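Local atomic coordinates of transcriptional regulator (Rhodococcus jostii, PDB entry 5CYV), a protein that binds p-coumaroyl-CoA and, as a MarR-family transcriptional regulator, probably binds DNA to control p-hydroxycinnamate metabolism. Residues V26-Y40 against L105-H117. Sequence-based numbering, arbitrary orientation. Where two conformers were deposited one is given.
With WCA (p-coumaroyl-CoA), chain J.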
loop_
_atom_site.group_PDB
_atom_site.type_symbol
_atom_site.label_atom_id
_atom_site.label_comp_id
_atom_site.label_asym_id
_atom_site.label_seq_id
_atom_site.Cartn_x
_atom_site.Cartn_y
_atom_site.Cartn_z
ATOM N N VAL B 26 -8.479 5.303 -4.830
ATOM C CA VAL B 26 -8.490 6.663 -4.329
ATOM C C VAL B 26 -8.019 7.641 -5.403
ATOM O O VAL B 26 -8.689 8.661 -5.598
ATOM C CB VAL B 26 -7.594 6.801 -3.087
ATOM C CG1 VAL B 26 -7.401 8.290 -2.702
ATOM C CG2 VAL B 26 -8.163 5.923 -1.971
ATOM N N ASN B 27 -6.923 7.345 -6.140
ATOM C CA ASN B 27 -6.547 8.285 -7.209
ATOM C C ASN B 27 -7.698 8.446 -8.216
ATOM O O ASN B 27 -7.956 9.564 -8.693
ATOM C CB ASN B 27 -5.275 7.783 -7.904
ATOM C CG ASN B 27 -4.005 8.099 -7.126
ATOM O OD1 ASN B 27 -3.942 9.108 -6.410
ATOM N ND2 ASN B 27 -2.988 7.244 -7.261
ATOM N N LYS B 28 -8.368 7.344 -8.587
ATOM C CA LYS B 28 -9.453 7.459 -9.549
ATOM C C LYS B 28 -10.614 8.248 -8.935
ATOM O O LYS B 28 -11.187 9.109 -9.625
ATOM C CB LYS B 28 -9.923 6.070 -9.992
ATOM C CG LYS B 28 -8.887 5.345 -10.891
ATOM C CD LYS B 28 -9.383 3.960 -11.293
ATOM C CE LYS B 28 -8.314 3.222 -12.095
ATOM N NZ LYS B 28 -7.019 3.062 -11.340
ATOM N N ALA B 29 -10.998 7.990 -7.683
ATOM C CA ALA B 29 -12.105 8.744 -7.109
ATOM C C ALA B 29 -11.822 10.234 -7.024
ATOM O O ALA B 29 -12.738 11.059 -7.092
ATOM C CB ALA B 29 -12.404 8.159 -5.700
ATOM N N LEU B 30 -10.549 10.565 -6.854
ATOM C CA LEU B 30 -10.131 11.941 -6.683
ATOM C C LEU B 30 -10.024 12.740 -7.989
ATOM O O LEU B 30 -9.865 13.963 -7.917
ATOM C CB LEU B 30 -8.765 12.011 -5.976
ATOM C CG LEU B 30 -8.821 11.663 -4.493
ATOM C CD1 LEU B 30 -7.392 11.592 -4.031
ATOM C CD2 LEU B 30 -9.605 12.694 -3.685
ATOM N N VAL B 31 -10.102 12.093 -9.169
ATOM C CA VAL B 31 -9.919 12.802 -10.460
ATOM C C VAL B 31 -10.731 14.121 -10.535
ATOM O O VAL B 31 -10.160 15.183 -10.862
ATOM C CB VAL B 31 -10.213 11.869 -11.636
ATOM C CG1 VAL B 31 -10.301 12.705 -12.897
ATOM C CG2 VAL B 31 -9.076 10.862 -11.711
ATOM N N PRO B 32 -12.025 14.156 -10.144
ATOM C CA PRO B 32 -12.739 15.450 -10.251
ATOM C C PRO B 32 -12.241 16.569 -9.332
ATOM O O PRO B 32 -12.568 17.730 -9.597
ATOM C CB PRO B 32 -14.186 15.098 -9.880
ATOM C CG PRO B 32 -14.277 13.611 -10.054
ATOM C CD PRO B 32 -12.938 13.032 -9.831
ATOM N N THR B 33 -11.486 16.226 -8.304
ATOM C CA THR B 33 -10.949 17.205 -7.377
ATOM C C THR B 33 -9.608 17.752 -7.792
ATOM O O THR B 33 -9.128 18.694 -7.192
ATOM C CB THR B 33 -10.778 16.588 -5.978
ATOM O OG1 THR B 33 -9.633 15.718 -5.969
ATOM C CG2 THR B 33 -12.032 15.811 -5.529
ATOM N N GLY B 34 -8.988 17.078 -8.742
ATOM C CA GLY B 34 -7.628 17.431 -9.136
ATOM C C GLY B 34 -6.548 17.010 -8.162
ATOM O O GLY B 34 -5.390 17.352 -8.404
ATOM N N LEU B 35 -6.899 16.330 -7.091
ATOM C CA LEU B 35 -5.943 15.885 -6.085
ATOM C C LEU B 35 -5.519 14.456 -6.445
ATOM O O LEU B 35 -6.190 13.784 -7.234
ATOM C CB LEU B 35 -6.558 15.845 -4.686
ATOM C CG LEU B 35 -7.092 17.234 -4.247
ATOM C CD1 LEU B 35 -7.917 16.995 -3.017
ATOM C CD2 LEU B 35 -5.937 18.143 -3.959
ATOM N N ARG B 36 -4.478 13.982 -5.784
ATOM C CA ARG B 36 -4.004 12.612 -5.838
ATOM C C ARG B 36 -3.771 12.142 -4.390
ATOM O O ARG B 36 -3.972 12.886 -3.505
ATOM C CB ARG B 36 -2.791 12.413 -6.726
ATOM C CG ARG B 36 -3.138 12.353 -8.194
ATOM C CD ARG B 36 -1.934 12.413 -9.090
ATOM N NE ARG B 36 -0.945 11.409 -8.820
ATOM C CZ ARG B 36 -1.047 10.150 -9.143
ATOM N NH1 ARG B 36 -2.096 9.705 -9.772
ATOM N NH2 ARG B 36 -0.059 9.343 -8.858
ATOM N N VAL B 37 -3.367 10.904 -4.205
ATOM C CA VAL B 37 -3.382 10.411 -2.832
ATOM C C VAL B 37 -2.507 11.285 -1.884
ATOM O O VAL B 37 -2.969 11.601 -0.781
ATOM C CB VAL B 37 -2.929 8.939 -2.688
ATOM C CG1 VAL B 37 -3.882 7.898 -3.374
ATOM C CG2 VAL B 37 -1.539 8.755 -3.096
ATOM N N ARG B 38 -1.318 11.710 -2.324
ATOM C CA ARG B 38 -0.497 12.501 -1.367
ATOM C C ARG B 38 -1.006 13.929 -1.135
ATOM O O ARG B 38 -1.042 14.359 0.028
ATOM C CB ARG B 38 0.967 12.569 -1.832
ATOM C CG ARG B 38 1.675 11.208 -1.770
ATOM C CD ARG B 38 3.160 11.417 -2.007
ATOM N NE ARG B 38 3.873 10.113 -1.963
ATOM C CZ ARG B 38 5.180 9.980 -1.911
ATOM N NH1 ARG B 38 5.731 8.746 -1.927
ATOM N NH2 ARG B 38 6.004 11.075 -1.837
ATOM N N SER B 39 -1.410 14.633 -2.176
ATOM C CA SER B 39 -1.932 15.995 -1.951
ATOM C C SER B 39 -3.228 15.950 -1.179
ATOM O O SER B 39 -3.474 16.822 -0.318
ATOM C CB SER B 39 -2.100 16.745 -3.263
ATOM O OG SER B 39 -2.884 16.031 -4.228
ATOM N N TYR B 40 -4.091 14.958 -1.458
ATOM C CA TYR B 40 -5.249 14.772 -0.618
ATOM C C TYR B 40 -4.918 14.537 0.829
ATOM O O TYR B 40 -5.547 15.146 1.722
ATOM C CB TYR B 40 -6.090 13.585 -1.185
ATOM C CG TYR B 40 -7.192 13.105 -0.303
ATOM C CD1 TYR B 40 -8.372 13.801 -0.186
ATOM C CD2 TYR B 40 -7.038 11.891 0.430
ATOM C CE1 TYR B 40 -9.401 13.356 0.643
ATOM C CE2 TYR B 40 -8.071 11.423 1.225
ATOM C CZ TYR B 40 -9.259 12.158 1.320
ATOM O OH TYR B 40 -10.248 11.747 2.169
ATOM N N LEU B 105 -13.213 21.750 -0.543
ATOM C CA LEU B 105 -12.723 20.687 -1.417
ATOM C C LEU B 105 -12.447 19.437 -0.615
ATOM O O LEU B 105 -12.697 18.318 -1.077
ATOM C CB LEU B 105 -11.459 21.152 -2.156
ATOM C CG LEU B 105 -10.982 20.133 -3.184
ATOM C CD1 LEU B 105 -11.996 19.988 -4.308
ATOM C CD2 LEU B 105 -9.575 20.516 -3.730
ATOM N N ARG B 106 -11.968 19.628 0.606
ATOM C CA ARG B 106 -11.660 18.470 1.425
ATOM C C ARG B 106 -12.944 17.726 1.768
ATOM O O ARG B 106 -12.966 16.495 1.788
ATOM C CB ARG B 106 -10.937 18.893 2.706
ATOM C CG ARG B 106 -10.977 17.853 3.813
ATOM C CD ARG B 106 -11.406 18.469 5.134
ATOM N NE ARG B 106 -11.562 17.465 6.181
ATOM C CZ ARG B 106 -12.676 16.766 6.387
ATOM N NH1 ARG B 106 -13.735 16.963 5.615
ATOM N NH2 ARG B 106 -12.728 15.873 7.364
ATOM N N ASP B 107 -14.058 18.431 1.940
ATOM C CA ASP B 107 -15.319 17.757 2.226
ATOM C C ASP B 107 -15.773 16.957 0.986
ATOM O O ASP B 107 -16.264 15.835 1.125
ATOM C CB ASP B 107 -16.387 18.769 2.614
ATOM C CG ASP B 107 -16.211 19.244 4.022
ATOM O OD1 ASP B 107 -15.417 18.632 4.773
ATOM O OD2 ASP B 107 -16.872 20.214 4.379
ATOM N N ASP B 108 -15.658 17.560 -0.184
ATOM C CA ASP B 108 -16.016 16.891 -1.448
ATOM C C ASP B 108 -15.130 15.663 -1.670
ATOM O O ASP B 108 -15.596 14.560 -1.968
ATOM C CB ASP B 108 -15.877 17.885 -2.578
ATOM C CG ASP B 108 -16.141 17.264 -3.912
ATOM O OD1 ASP B 108 -17.349 17.205 -4.319
ATOM O OD2 ASP B 108 -15.143 16.847 -4.555
ATOM N N ALA B 109 -13.832 15.855 -1.463
ATOM C CA ALA B 109 -12.902 14.794 -1.730
ATOM C C ALA B 109 -13.038 13.615 -0.762
ATOM O O ALA B 109 -12.926 12.445 -1.174
ATOM C CB ALA B 109 -11.433 15.373 -1.668
ATOM N N LYS B 110 -13.290 13.927 0.528
ATOM C CA LYS B 110 -13.408 12.854 1.483
ATOM C C LYS B 110 -14.704 12.056 1.234
ATOM O O LYS B 110 -14.711 10.864 1.455
ATOM C CB LYS B 110 -13.419 13.374 2.903
ATOM C CG LYS B 110 -13.408 12.166 3.860
ATOM C CD LYS B 110 -12.882 12.544 5.195
ATOM C CE LYS B 110 -13.387 11.569 6.269
ATOM N NZ LYS B 110 -13.204 10.131 5.978
ATOM N N ALA B 111 -15.748 12.736 0.770
ATOM C CA ALA B 111 -16.987 12.008 0.434
ATOM C C ALA B 111 -16.671 10.989 -0.699
ATOM O O ALA B 111 -17.114 9.819 -0.640
ATOM C CB ALA B 111 -18.066 12.967 0.018
ATOM N N ARG B 112 -15.962 11.428 -1.730
ATOM C CA ARG B 112 -15.544 10.508 -2.812
ATOM C C ARG B 112 -14.684 9.375 -2.354
ATOM O O ARG B 112 -14.941 8.206 -2.692
ATOM C CB ARG B 112 -14.789 11.303 -3.917
ATOM C CG ARG B 112 -15.698 12.367 -4.561
ATOM C CD ARG B 112 -14.848 13.233 -5.554
ATOM N NE ARG B 112 -15.626 14.398 -5.931
ATOM C CZ ARG B 112 -16.613 14.411 -6.813
ATOM N NH1 ARG B 112 -16.931 13.313 -7.522
ATOM N NH2 ARG B 112 -17.338 15.531 -6.983
ATOM N N VAL B 113 -13.693 9.692 -1.529
ATOM C CA VAL B 113 -12.786 8.667 -1.044
ATOM C C VAL B 113 -13.487 7.687 -0.072
ATOM O O VAL B 113 -13.336 6.478 -0.246
ATOM C CB VAL B 113 -11.558 9.356 -0.384
ATOM C CG1 VAL B 113 -10.753 8.343 0.354
ATOM C CG2 VAL B 113 -10.721 10.092 -1.464
ATOM N N ASP B 114 -14.356 8.203 0.798
ATOM C CA ASP B 114 -15.143 7.335 1.675
ATOM C C ASP B 114 -15.953 6.297 0.832
ATOM O O ASP B 114 -16.018 5.096 1.121
ATOM C CB ASP B 114 -16.149 8.126 2.552
ATOM C CG ASP B 114 -15.496 8.880 3.746
ATOM O OD1 ASP B 114 -14.307 8.695 3.984
ATOM O OD2 ASP B 114 -16.249 9.654 4.398
ATOM N N ALA B 115 -16.596 6.792 -0.224
ATOM C CA ALA B 115 -17.453 5.903 -1.004
ATOM C C ALA B 115 -16.630 4.897 -1.750
ATOM O O ALA B 115 -17.098 3.708 -1.885
ATOM C CB ALA B 115 -18.285 6.730 -2.001
ATOM N N ALA B 116 -15.462 5.350 -2.236
ATOM C CA ALA B 116 -14.556 4.485 -2.943
ATOM C C ALA B 116 -14.027 3.402 -1.985
ATOM O O ALA B 116 -13.899 2.279 -2.422
ATOM C CB ALA B 116 -13.433 5.285 -3.534
ATOM N N HIS B 117 -13.783 3.728 -0.725
ATOM C CA HIS B 117 -13.320 2.700 0.248
ATOM C C HIS B 117 -14.411 1.673 0.485
ATOM O O HIS B 117 -14.121 0.487 0.790
ATOM C CB HIS B 117 -12.928 3.317 1.626
ATOM C CG HIS B 117 -11.634 4.068 1.622
ATOM N ND1 HIS B 117 -11.066 4.602 2.763
ATOM C CD2 HIS B 117 -10.774 4.353 0.610
ATOM C CE1 HIS B 117 -9.928 5.210 2.450
ATOM N NE2 HIS B 117 -9.754 5.106 1.143
HETATM C C4 WCA J . 18.138 -0.095 -2.695
HETATM C C5 WCA J . 18.147 -0.487 -4.030
HETATM C C6 WCA J . 19.406 -0.905 -4.604
HETATM C C8 WCA J . 16.074 0.077 -3.527
HETATM N N1 WCA J . 20.508 -0.898 -3.819
HETATM N N3 WCA J . 19.302 -0.119 -1.981
HETATM C CAV WCA J . -4.417 8.135 1.572
HETATM C CAT WCA J . -5.751 8.361 1.714
HETATM C CBS WCA J . -6.603 7.261 1.540
HETATM O OAJ WCA J . -8.003 7.460 1.679
HETATM C CAU WCA J . -6.136 6.017 1.272
HETATM C CAW WCA J . -4.766 5.769 1.139
HETATM C CBT WCA J . -3.932 6.845 1.317
HETATM C CAR WCA J . -2.495 6.527 1.201
HETATM C CAQ WCA J . -1.520 7.537 1.593
HETATM C CBP WCA J . -0.110 6.986 1.629
HETATM O OAD WCA J . 0.263 5.864 1.630
HETATM S SBO WCA J . 1.029 8.302 1.713
HETATM C CBA WCA J . 2.566 7.341 1.891
HETATM C CAY WCA J . 3.324 7.265 0.500
HETATM N NBH WCA J . 2.831 6.201 -0.303
HETATM C CBQ WCA J . 2.376 6.522 -1.663
HETATM O OAE WCA J . 2.496 7.639 -2.181
HETATM C CBB WCA J . 1.843 5.390 -2.485
HETATM C CAZ WCA J . 2.856 4.927 -3.571
HETATM N NBI WCA J . 4.071 4.267 -3.054
HETATM C CBR WCA J . 5.274 4.915 -2.802
HETATM O OAF WCA J . 5.296 6.144 -2.920
HETATM C CBX WCA J . 6.511 4.124 -2.404
HETATM O OAK WCA J . 6.278 2.733 -2.766
HETATM C CCD WCA J . 6.814 4.246 -0.905
HETATM C CAA WCA J . 5.722 3.455 -0.126
HETATM C CAB WCA J . 6.918 5.714 -0.437
HETATM C CBD WCA J . 8.178 3.531 -0.623
HETATM O OBK WCA J . 9.067 4.215 -1.544
HETATM P PCG WCA J . 10.661 4.065 -1.359
HETATM O OAP WCA J . 10.975 4.397 0.065
HETATM O OAI WCA J . 11.268 4.929 -2.493
HETATM O OBN WCA J . 10.970 2.542 -1.490
HETATM P PCF WCA J . 11.451 1.600 -2.637
HETATM O OAO WCA J . 11.678 2.547 -3.819
HETATM O OAH WCA J . 10.607 0.336 -2.717
HETATM O "O5'" WCA J . 12.902 1.100 -2.124
HETATM C "C5'" WCA J . 13.041 0.400 -0.890
HETATM C "C4'" WCA J . 14.255 0.645 -0.042
HETATM O "O4'" WCA J . 15.496 -0.181 -0.704
HETATM C "C3'" WCA J . 14.664 1.936 -0.002
HETATM O "O3'" WCA J . 15.517 2.173 1.179
HETATM P PCE WCA J . 15.046 3.102 2.360
HETATM O OAM WCA J . 13.710 2.632 2.839
HETATM O OAN WCA J . 14.947 4.524 1.887
HETATM O OAG WCA J . 16.053 3.007 3.474
HETATM C "C2'" WCA J . 15.572 2.072 -1.244
HETATM O "O2'" WCA J . 16.372 3.169 -1.212
HETATM C "C1'" WCA J . 16.347 0.705 -1.164
HETATM N N9 WCA J . 16.823 0.251 -2.437
HETATM N N7 WCA J . 16.855 -0.366 -4.516
HETATM C C2 WCA J . 20.456 -0.522 -2.558
HETATM N N6 WCA J . 19.456 -1.317 -5.972
HETATM O O HOH W 1 -15.450 10.817 -7.843
HETATM O O HOH W 2 -14.654 18.263 -6.905
#
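Val113 CG2 sits over one face of the Tyr40 ring, 4.1 Å from its centroid, and the same methyl also touches Leu30 CD2 at 3.6 Å. With CG anti to the backbone N (chi1 170°), Tyr40 lays its ring along helix 105-117: CE1 touches Ala109 CB at 3.7 Å, and OH reaches the Lys110 backbone and aliphatic stem. Ala29 CB and Ala116 CB meet at 3.7 Å, small side chains consistent with the 8.8 Å between the axes of segments 26-30 and 105-117. Further along, Leu35 CD1 and Leu105 CD2 come tip to tip. No direct hydrogen bond crosses the contact. The side facing solvent is polar and carries waters. Pro32 lies over one face of the Arg112 guanidinium, which grips Asp108 side-on: NE gives a nearly straight bond (174°) to OD2 from above the carboxylate plane, and NH2 meets the syn lone pair of OD1. A water links Arg112 NH1 to Ala29 O, and Thr33 CG2 packs against Arg112 CD. Replacing Arg112 by alanine would probably leave Asp108 without its charge partner, take the guanidinium cover off Pro32 and lose the water link to Ala29 O. At the other end, Val26 CG2, Val113 CG1, Tyr40 CE2 and His117 line part of the pocket around the phenol of p-coumaroyl-CoA, with His117 NE2 3.0 Å from OAJ. The arrangement joins helices 11-30 and 37-47 to helix 100-121 and walls part of the effector pocket of this MarR-family winged helix-turn-helix regulator.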